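Local coordinates for protein trichothecene 3-O-acetyltransferase TRI101 (Fusarium sporotrichioides, PDB 2ZBA) that acetylates the 3-hydroxyl of trichothecene mycotoxins with acetyl-coenzyme A, a step in the biosynthesis of T-2 toxin and its relatives, at residues Q31-Y36 with E118-N123; P45-T50 with L148-I153. All coordinates share one frame; numbering follows the deposited sequence. Where two conformers were deposited one is given.

Interaction 1: residues Q31-Y36 with E118-N123; sequences QISLVY and EMFDEN
Gln31 sends its extended side chain from strand 29-37 to meet Glu122, the two chains crossing at about a right angle, with amide and carboxylate planes 88° apart. Gln31 NE2 donates to Glu122 OE1 over 3.1 Å. The bond is bent, 137° at the hydrogen, and reaches the anti side of the carboxylate. Glutamine suits a buried site between an acceptor and a donor: its OE1 accepts from Arg410. Glu122 OE1 also takes the backbone N-H of Thr130, and OE2 forms a salt bridge with Lys129, which together would probably favour a charged carboxylate here.

Two residues on, Ser33 lays its CB 4.1 Å from Phe120 CD1, while its OG hydrogen-bonds with Thr160 OG1. A small residue leaves room for the ring beside the strand. Val35, next on this side, puts CG2 at the ring edge, near its plane, 3.6 Å from Phe120 CE1. With CG1 anti to the backbone N (chi1 -170°), CG2 is the branch turned to the phenyl group, which also touches Leu110 of helix 107-113.

Beyond the ring the chain turns into a helix, where Asp121 is the N-cap: its OD1 accepts from Asn123 N at 3.0 Å. The alternation Gln31, Ser33, Val35 is that of a beta-strand; this face is covered by a loop and the start of helix 122-125, in the N-terminal domain of this BAHD acyltransferase.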
ATOM      1  N   GLN A  31       5.838  -4.075   0.777  1.00 17.50           N
ATOM      2  CA  GLN A  31       6.023  -5.471   0.366  1.00 16.96           C
ATOM      3  C   GLN A  31       4.764  -6.064  -0.289  1.00 16.77           C
ATOM      4  O   GLN A  31       3.657  -5.781   0.154  1.00 16.02           O
ATOM      5  CB  GLN A  31       6.370  -6.344   1.574  1.00 17.42           C
ATOM      6  CG  GLN A  31       7.642  -5.977   2.316  1.00 17.61           C
ATOM      7  CD  GLN A  31       7.716  -6.640   3.654  1.00 20.15           C
ATOM      8  OE1 GLN A  31       6.680  -6.917   4.281  1.00 21.22           O
ATOM      9  NE2 GLN A  31       8.946  -6.909   4.127  1.00 20.84           N
ATOM     10  N   ILE A  32       4.950  -6.890  -1.327  1.00 16.34           N
ATOM     11  CA  ILE A  32       3.832  -7.620  -1.954  0.50 17.08           C
ATOM     12  C   ILE A  32       4.304  -8.995  -2.446  1.00 17.17           C
ATOM     13  O   ILE A  32       5.387  -9.120  -3.012  1.00 17.55           O
ATOM     14  CB  ILE A  32       3.154  -6.806  -3.103  0.50 16.51           C
ATOM     15  CG1 ILE A  32       1.853  -7.473  -3.587  0.50 17.09           C
ATOM     16  CG2 ILE A  32       4.120  -6.588  -4.270  0.50 16.45           C
ATOM     17  CD1 ILE A  32       0.646  -7.299  -2.662  0.50 18.20           C
ATOM     18  N   SER A  33       3.491 -10.028  -2.212  1.00 18.03           N
ATOM     19  CA  SER A  33       3.895 -11.389  -2.586  1.00 18.93           C
ATOM     20  C   SER A  33       2.960 -11.975  -3.621  1.00 19.17           C
ATOM     21  O   SER A  33       1.738 -11.928  -3.448  1.00 19.45           O
ATOM     22  CB  SER A  33       3.915 -12.322  -1.378  1.00 18.19           C
ATOM     23  OG  SER A  33       4.850 -11.897  -0.436  1.00 19.64           O
ATOM     24  N   LEU A  34       3.542 -12.545  -4.676  1.00 19.58           N
ATOM     25  CA  LEU A  34       2.768 -13.217  -5.725  1.00 20.39           C
ATOM     26  C   LEU A  34       3.085 -14.702  -5.666  1.00 20.61           C
ATOM     27  O   LEU A  34       4.243 -15.087  -5.816  1.00 20.97           O
ATOM     28  CB  LEU A  34       3.088 -12.658  -7.109  1.00 19.97           C
ATOM     29  CG  LEU A  34       2.491 -11.295  -7.510  1.00 22.75           C
ATOM     30  CD1 LEU A  34       2.728 -10.172  -6.463  1.00 19.41           C
ATOM     31  CD2 LEU A  34       2.990 -10.867  -8.901  1.00 20.77           C
ATOM     32  N   VAL A  35       2.054 -15.516  -5.433  1.00 21.09           N
ATOM     33  CA  VAL A  35       2.174 -16.983  -5.322  1.00 21.29           C
ATOM     34  C   VAL A  35       1.703 -17.707  -6.602  1.00 22.01           C
ATOM     35  O   VAL A  35       0.617 -17.416  -7.120  1.00 21.87           O
ATOM     36  CB  VAL A  35       1.374 -17.501  -4.121  1.00 21.48           C
ATOM     37  CG1 VAL A  35       1.678 -18.990  -3.845  1.00 20.81           C
ATOM     38  CG2 VAL A  35       1.660 -16.629  -2.878  1.00 21.46           C
ATOM     39  N   TYR A  36       2.525 -18.653  -7.074  1.00 22.36           N
ATOM     40  CA  TYR A  36       2.270 -19.481  -8.261  1.00 23.17           C
ATOM     41  C   TYR A  36       2.500 -20.973  -7.929  1.00 23.83           C
ATOM     42  O   TYR A  36       3.403 -21.292  -7.145  1.00 23.44           O
ATOM     43  CB  TYR A  36       3.232 -19.139  -9.399  1.00 23.48           C
ATOM     44  CG  TYR A  36       3.302 -17.692  -9.839  1.00 23.82           C
ATOM     45  CD1 TYR A  36       2.660 -17.262 -10.998  1.00 23.47           C
ATOM     46  CD2 TYR A  36       4.050 -16.765  -9.114  1.00 23.41           C
ATOM     47  CE1 TYR A  36       2.742 -15.920 -11.406  1.00 26.14           C
ATOM     48  CE2 TYR A  36       4.146 -15.446  -9.507  1.00 23.68           C
ATOM     49  CZ  TYR A  36       3.498 -15.020 -10.638  1.00 25.11           C
ATOM     50  OH  TYR A  36       3.606 -13.692 -10.996  1.00 25.69           O
ATOM     51  N   GLU A 118      -1.059 -15.310   8.382  1.00 22.24           N
ATOM     52  CA  GLU A 118      -0.213 -16.177   9.224  1.00 23.34           C
ATOM     53  C   GLU A 118       0.969 -16.772   8.459  1.00 23.43           C
ATOM     54  O   GLU A 118       2.092 -16.814   8.958  1.00 23.42           O
ATOM     55  CB  GLU A 118      -1.087 -17.312   9.803  1.00 24.04           C
ATOM     56  CG  GLU A 118      -0.427 -18.191  10.886  1.00 26.27           C
ATOM     57  CD  GLU A 118      -0.746 -17.725  12.299  1.00 29.33           C
HETATM   58  N   MSE A 119       0.704 -17.197   7.223  1.00 23.23           N
HETATM   59  CA  MSE A 119       1.656 -17.943   6.406  1.00 23.38           C
HETATM   60  C   MSE A 119       2.512 -17.068   5.494  1.00 22.17           C
HETATM   61  O   MSE A 119       3.262 -17.572   4.651  1.00 22.05           O
HETATM   62  CB  MSE A 119       0.901 -19.003   5.593  1.00 23.02           C
HETATM   63  CG  MSE A 119       0.214 -20.035   6.469  1.00 23.93           C
HETATM   64 SE   MSE A 119      -0.565 -21.476   5.398  0.60 26.08          SE
ATOM     65  N   PHE A 120       2.386 -15.753   5.648  1.00 21.81           N
ATOM     66  CA  PHE A 120       3.202 -14.823   4.876  1.00 20.82           C
ATOM     67  C   PHE A 120       4.028 -13.967   5.832  1.00 21.24           C
ATOM     68  O   PHE A 120       3.974 -12.736   5.780  1.00 20.70           O
ATOM     69  CB  PHE A 120       2.345 -13.939   3.972  1.00 20.40           C
ATOM     70  CG  PHE A 120       1.751 -14.656   2.800  1.00 19.59           C
ATOM     71  CD1 PHE A 120       2.423 -14.698   1.583  1.00 19.00           C
ATOM     72  CD2 PHE A 120       0.511 -15.278   2.907  1.00 20.62           C
ATOM     73  CE1 PHE A 120       1.880 -15.355   0.497  1.00 19.26           C
ATOM     74  CE2 PHE A 120      -0.048 -15.938   1.821  1.00 17.62           C
ATOM     75  CZ  PHE A 120       0.631 -15.983   0.620  1.00 19.55           C
ATOM     76  N   ASP A 121       4.775 -14.642   6.710  1.00 21.36           N
ATOM     77  CA  ASP A 121       5.747 -13.993   7.595  1.00 21.59           C
ATOM     78  C   ASP A 121       6.758 -13.241   6.746  1.00 20.61           C
ATOM     79  O   ASP A 121       7.394 -13.840   5.892  1.00 21.59           O
ATOM     80  CB  ASP A 121       6.455 -15.058   8.434  1.00 21.86           C
ATOM     81  CG  ASP A 121       7.204 -14.474   9.626  1.00 23.38           C
ATOM     82  OD1 ASP A 121       7.598 -13.289   9.595  1.00 23.65           O
ATOM     83  OD2 ASP A 121       7.389 -15.214  10.613  1.00 26.79           O
ATOM     84  N   GLU A 122       6.905 -11.933   6.956  1.00 20.61           N
ATOM     85  CA  GLU A 122       7.843 -11.139   6.147  1.00 20.05           C
ATOM     86  C   GLU A 122       9.287 -11.623   6.359  1.00 20.49           C
ATOM     87  O   GLU A 122      10.139 -11.460   5.507  1.00 19.78           O
ATOM     88  CB  GLU A 122       7.755  -9.645   6.496  1.00 20.22           C
ATOM     89  CG  GLU A 122       8.350  -9.290   7.859  1.00 19.84           C
ATOM     90  CD  GLU A 122       8.402  -7.795   8.134  1.00 19.57           C
ATOM     91  OE1 GLU A 122       8.336  -6.992   7.180  1.00 18.29           O
ATOM     92  OE2 GLU A 122       8.513  -7.431   9.318  1.00 19.88           O
ATOM     93  N   ASN A 123       9.526 -12.221   7.518  1.00 20.77           N
ATOM     94  CA  ASN A 123      10.832 -12.712   7.889  1.00 22.76           C
ATOM     95  C   ASN A 123      11.175 -13.929   7.033  1.00 22.73           C
ATOM     96  O   ASN A 123      12.338 -14.145   6.649  1.00 22.83           O
ATOM     97  CB  ASN A 123      10.837 -13.013   9.392  1.00 23.12           C
ATOM     98  CG  ASN A 123      10.567 -11.746  10.250  1.00 26.80           C
ATOM     99  OD1 ASN A 123       9.629 -11.706  11.055  1.00 31.52           O
ATOM    100  ND2 ASN A 123      11.389 -10.720  10.068  1.00 27.73           N
TER

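Interaction 2: residues P45-T50 with L148-I153; sequences PTIVST and LQLNFI
This is an apolar helix-on-sheet contact near the periphery of the N-terminal domain, where Ile47 and Val48 of helix 44-61 meet Leu150 and Phe152 of strand 146-153. The two segments run almost antiparallel, at 172°, with their axes 10.5 Å apart, a gap bridged by apolar side chains; no hydrogen bond crosses it.

Leu150 points from the strand toward the helix, nearest Val48 by CA atoms. Its CG lies opposite the backbone N (chi1 -156°), and the CD2 methyl makes the contact: it sits 3.8 Å from Val48 CG2 and 4.0 Å from Ile47 CG2, so one branch serves two neighbouring helix residues. The same Leu150 CD2 also comes 3.9 Å from Val48 CA, against the helix backbone itself. Leucine suits the place because it branches at CG, which carries a methyl out to the helix. Ile47 and Val48 are branched at CB and offer methyls close to the helix backbone.

Phe152 comes from the next position on the same face of the strand. Its CB does not point straight at the helix, but the end of the ring does come near: CZ is 3.6 Å from Val48 CG2. That methyl lies at the ring edge, in its plane, and the two side chains cross at about a right angle. Val48 CG2 therefore touches both strand residues.

Around the contact, the Phe152 ring is stacked with that of Tyr44 at the start of the helix and touches Val95 of strand 92-97. Ile47 and Phe152 both reach Leu157 of strand 156-164, and Leu51, one turn beyond Ile47, continues the helix contact onto Leu148 and Leu150.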
ATOM      1  N   PRO A  45      15.281 -23.480 -11.729  1.00 32.21           N
ATOM      2  CA  PRO A  45      16.439 -22.757 -12.279  1.00 31.56           C
ATOM      3  C   PRO A  45      16.103 -21.887 -13.482  1.00 31.02           C
ATOM      4  O   PRO A  45      16.716 -20.826 -13.667  1.00 30.56           O
ATOM      5  CB  PRO A  45      17.384 -23.883 -12.702  1.00 31.57           C
ATOM      6  CG  PRO A  45      17.017 -25.016 -11.818  1.00 32.35           C
ATOM      7  CD  PRO A  45      15.519 -24.938 -11.748  1.00 32.24           C
ATOM      8  N   THR A  46      15.137 -22.342 -14.280  1.00 30.80           N
ATOM      9  CA  THR A  46      14.629 -21.609 -15.442  1.00 30.50           C
ATOM     10  C   THR A  46      13.873 -20.332 -15.010  1.00 29.85           C
ATOM     11  O   THR A  46      13.987 -19.282 -15.665  1.00 29.57           O
ATOM     12  CB  THR A  46      13.727 -22.547 -16.341  1.00 31.32           C
ATOM     13  OG1 THR A  46      14.462 -23.738 -16.710  1.00 32.40           O
ATOM     14  CG2 THR A  46      13.241 -21.832 -17.622  1.00 30.69           C
ATOM     15  N   ILE A  47      13.109 -20.429 -13.919  1.00 29.22           N
ATOM     16  CA  ILE A  47      12.354 -19.279 -13.360  1.00 28.26           C
ATOM     17  C   ILE A  47      13.306 -18.173 -12.869  1.00 28.49           C
ATOM     18  O   ILE A  47      13.087 -16.982 -13.127  1.00 28.24           O
ATOM     19  CB  ILE A  47      11.419 -19.730 -12.212  1.00 28.11           C
ATOM     20  CG1 ILE A  47      10.258 -20.583 -12.761  1.00 25.69           C
ATOM     21  CG2 ILE A  47      10.890 -18.510 -11.407  1.00 27.36           C
ATOM     22  CD1 ILE A  47       9.570 -21.422 -11.709  1.00 23.14           C
ATOM     23  N   VAL A  48      14.371 -18.601 -12.182  1.00 28.60           N
ATOM     24  CA  VAL A  48      15.442 -17.729 -11.689  1.00 28.36           C
ATOM     25  C   VAL A  48      16.135 -17.004 -12.841  1.00 28.46           C
ATOM     26  O   VAL A  48      16.245 -15.777 -12.817  1.00 28.74           O
ATOM     27  CB  VAL A  48      16.472 -18.514 -10.817  1.00 27.88           C
ATOM     28  CG1 VAL A  48      17.560 -17.600 -10.275  1.00 27.55           C
ATOM     29  CG2 VAL A  48      15.785 -19.197  -9.647  1.00 27.63           C
ATOM     30  N   SER A  49      16.567 -17.755 -13.857  1.00 28.69           N
ATOM     31  CA  SER A  49      17.245 -17.174 -15.023  0.50 28.87           C
ATOM     32  C   SER A  49      16.379 -16.166 -15.768  1.00 28.94           C
ATOM     33  O   SER A  49      16.871 -15.119 -16.217  1.00 29.06           O
ATOM     34  CB  SER A  49      17.720 -18.270 -15.981  0.50 28.86           C
ATOM     35  OG  SER A  49      18.846 -18.946 -15.447  0.50 29.10           O
ATOM     36  N   THR A  50      15.099 -16.489 -15.910  1.00 28.90           N
ATOM     37  CA  THR A  50      14.130 -15.618 -16.565  1.00 29.31           C
ATOM     38  C   THR A  50      13.958 -14.292 -15.804  1.00 29.52           C
ATOM     39  O   THR A  50      13.853 -13.234 -16.423  1.00 29.13           O
ATOM     40  CB  THR A  50      12.780 -16.331 -16.701  1.00 29.36           C
ATOM     41  OG1 THR A  50      12.993 -17.598 -17.330  1.00 29.43           O
ATOM     42  CG2 THR A  50      11.776 -15.502 -17.505  1.00 29.02           C
ATOM     43  N   LEU A 148      14.035  -7.904  -4.510  1.00 22.62           N
ATOM     44  CA  LEU A 148      13.155  -9.022  -4.840  1.00 22.14           C
ATOM     45  C   LEU A 148      13.588 -10.266  -4.086  1.00 22.19           C
ATOM     46  O   LEU A 148      14.782 -10.504  -3.885  1.00 21.28           O
ATOM     47  CB  LEU A 148      13.139  -9.281  -6.359  1.00 22.17           C
ATOM     48  CG  LEU A 148      12.510  -8.202  -7.257  1.00 22.23           C
ATOM     49  CD1 LEU A 148      13.530  -7.137  -7.663  1.00 22.23           C
ATOM     50  CD2 LEU A 148      11.859  -8.781  -8.498  1.00 20.77           C
ATOM     51  N   GLN A 149      12.610 -11.037  -3.630  1.00 22.46           N
ATOM     52  CA  GLN A 149      12.896 -12.371  -3.150  1.00 22.83           C
ATOM     53  C   GLN A 149      12.079 -13.401  -3.897  1.00 23.39           C
ATOM     54  O   GLN A 149      10.858 -13.301  -3.970  1.00 23.76           O
ATOM     55  CB  GLN A 149      12.632 -12.481  -1.659  1.00 22.26           C
ATOM     56  CG  GLN A 149      13.025 -13.808  -1.093  1.00 22.44           C
ATOM     57  CD  GLN A 149      13.525 -13.656   0.294  1.00 21.37           C
ATOM     58  OE1 GLN A 149      14.326 -12.750   0.565  1.00 21.46           O
ATOM     59  NE2 GLN A 149      13.056 -14.505   1.199  1.00 16.34           N
ATOM     60  N   LEU A 150      12.773 -14.396  -4.439  1.00 23.55           N
ATOM     61  CA  LEU A 150      12.153 -15.518  -5.097  1.00 23.88           C
ATOM     62  C   LEU A 150      12.269 -16.692  -4.150  1.00 23.48           C
ATOM     63  O   LEU A 150      13.369 -17.148  -3.840  1.00 23.66           O
ATOM     64  CB  LEU A 150      12.873 -15.786  -6.414  1.00 24.31           C
ATOM     65  CG  LEU A 150      12.180 -16.507  -7.569  1.00 26.12           C
ATOM     66  CD1 LEU A 150      10.835 -15.858  -7.953  1.00 25.17           C
ATOM     67  CD2 LEU A 150      13.143 -16.554  -8.758  1.00 24.65           C
ATOM     68  N   ASN A 151      11.130 -17.140  -3.631  1.00 23.86           N
ATOM     69  CA  ASN A 151      11.103 -18.232  -2.664  1.00 24.09           C
ATOM     70  C   ASN A 151      10.649 -19.510  -3.361  1.00 24.61           C
ATOM     71  O   ASN A 151       9.672 -19.482  -4.114  1.00 25.42           O
ATOM     72  CB  ASN A 151      10.137 -17.916  -1.516  1.00 23.51           C
ATOM     73  CG  ASN A 151      10.506 -16.655  -0.762  1.00 23.96           C
ATOM     74  OD1 ASN A 151      11.350 -16.688   0.148  1.00 22.41           O
ATOM     75  ND2 ASN A 151       9.860 -15.528  -1.123  1.00 21.28           N
ATOM     76  N   PHE A 152      11.348 -20.623  -3.119  1.00 25.28           N
ATOM     77  CA  PHE A 152      10.889 -21.933  -3.588  1.00 25.10           C
ATOM     78  C   PHE A 152      10.084 -22.572  -2.471  1.00 25.06           C
ATOM     79  O   PHE A 152      10.575 -22.732  -1.366  1.00 25.62           O
ATOM     80  CB  PHE A 152      12.058 -22.863  -3.945  1.00 25.53           C
ATOM     81  CG  PHE A 152      13.030 -22.304  -4.952  1.00 26.89           C
ATOM     82  CD1 PHE A 152      12.636 -21.349  -5.895  1.00 27.44           C
ATOM     83  CD2 PHE A 152      14.345 -22.781  -4.985  1.00 27.36           C
ATOM     84  CE1 PHE A 152      13.543 -20.849  -6.835  1.00 27.57           C
ATOM     85  CE2 PHE A 152      15.257 -22.294  -5.912  1.00 28.25           C
ATOM     86  CZ  PHE A 152      14.854 -21.326  -6.844  1.00 28.34           C
ATOM     87  N   ILE A 153       8.834 -22.921  -2.735  1.00 25.23           N
ATOM     88  CA  ILE A 153       8.033 -23.643  -1.729  1.00 25.42           C
ATOM     89  C   ILE A 153       7.546 -24.974  -2.324  1.00 25.21           C
ATOM     90  O   ILE A 153       7.569 -25.142  -3.540  1.00 25.97           O
ATOM     91  CB  ILE A 153       6.874 -22.767  -1.131  1.00 24.89           C
ATOM     92  CG1 ILE A 153       5.800 -22.463  -2.180  1.00 25.59           C
ATOM     93  CG2 ILE A 153       7.436 -21.442  -0.589  1.00 25.98           C
ATOM     94  CD1 ILE A 153       4.385 -22.278  -1.632  1.00 24.38           C
TER

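Overall arrangement
Interactions 1 and 2 reach the same five-stranded mixed sheet of the N-terminal domain through different strands: 29-37 in interaction 1 and 146-153 in interaction 2, with strand 156-164 between them. Their centres lie 14 Å apart, and their nearest atoms, about 5 Å apart, do not touch. The segments alternate along the chain: strand 29-37 leads into helix 44-61, and helix 122-125 precedes strand 146-153. Interaction 1 is the more deeply placed, its centre 14 Å from the centre of the chain against 24 Å for interaction 2. The Gln31 side chain lies about 9 Å from the bound T-2 toxin and about 11 Å from coenzyme A; neither contact forms part of the substrate, coenzyme A or calcium site.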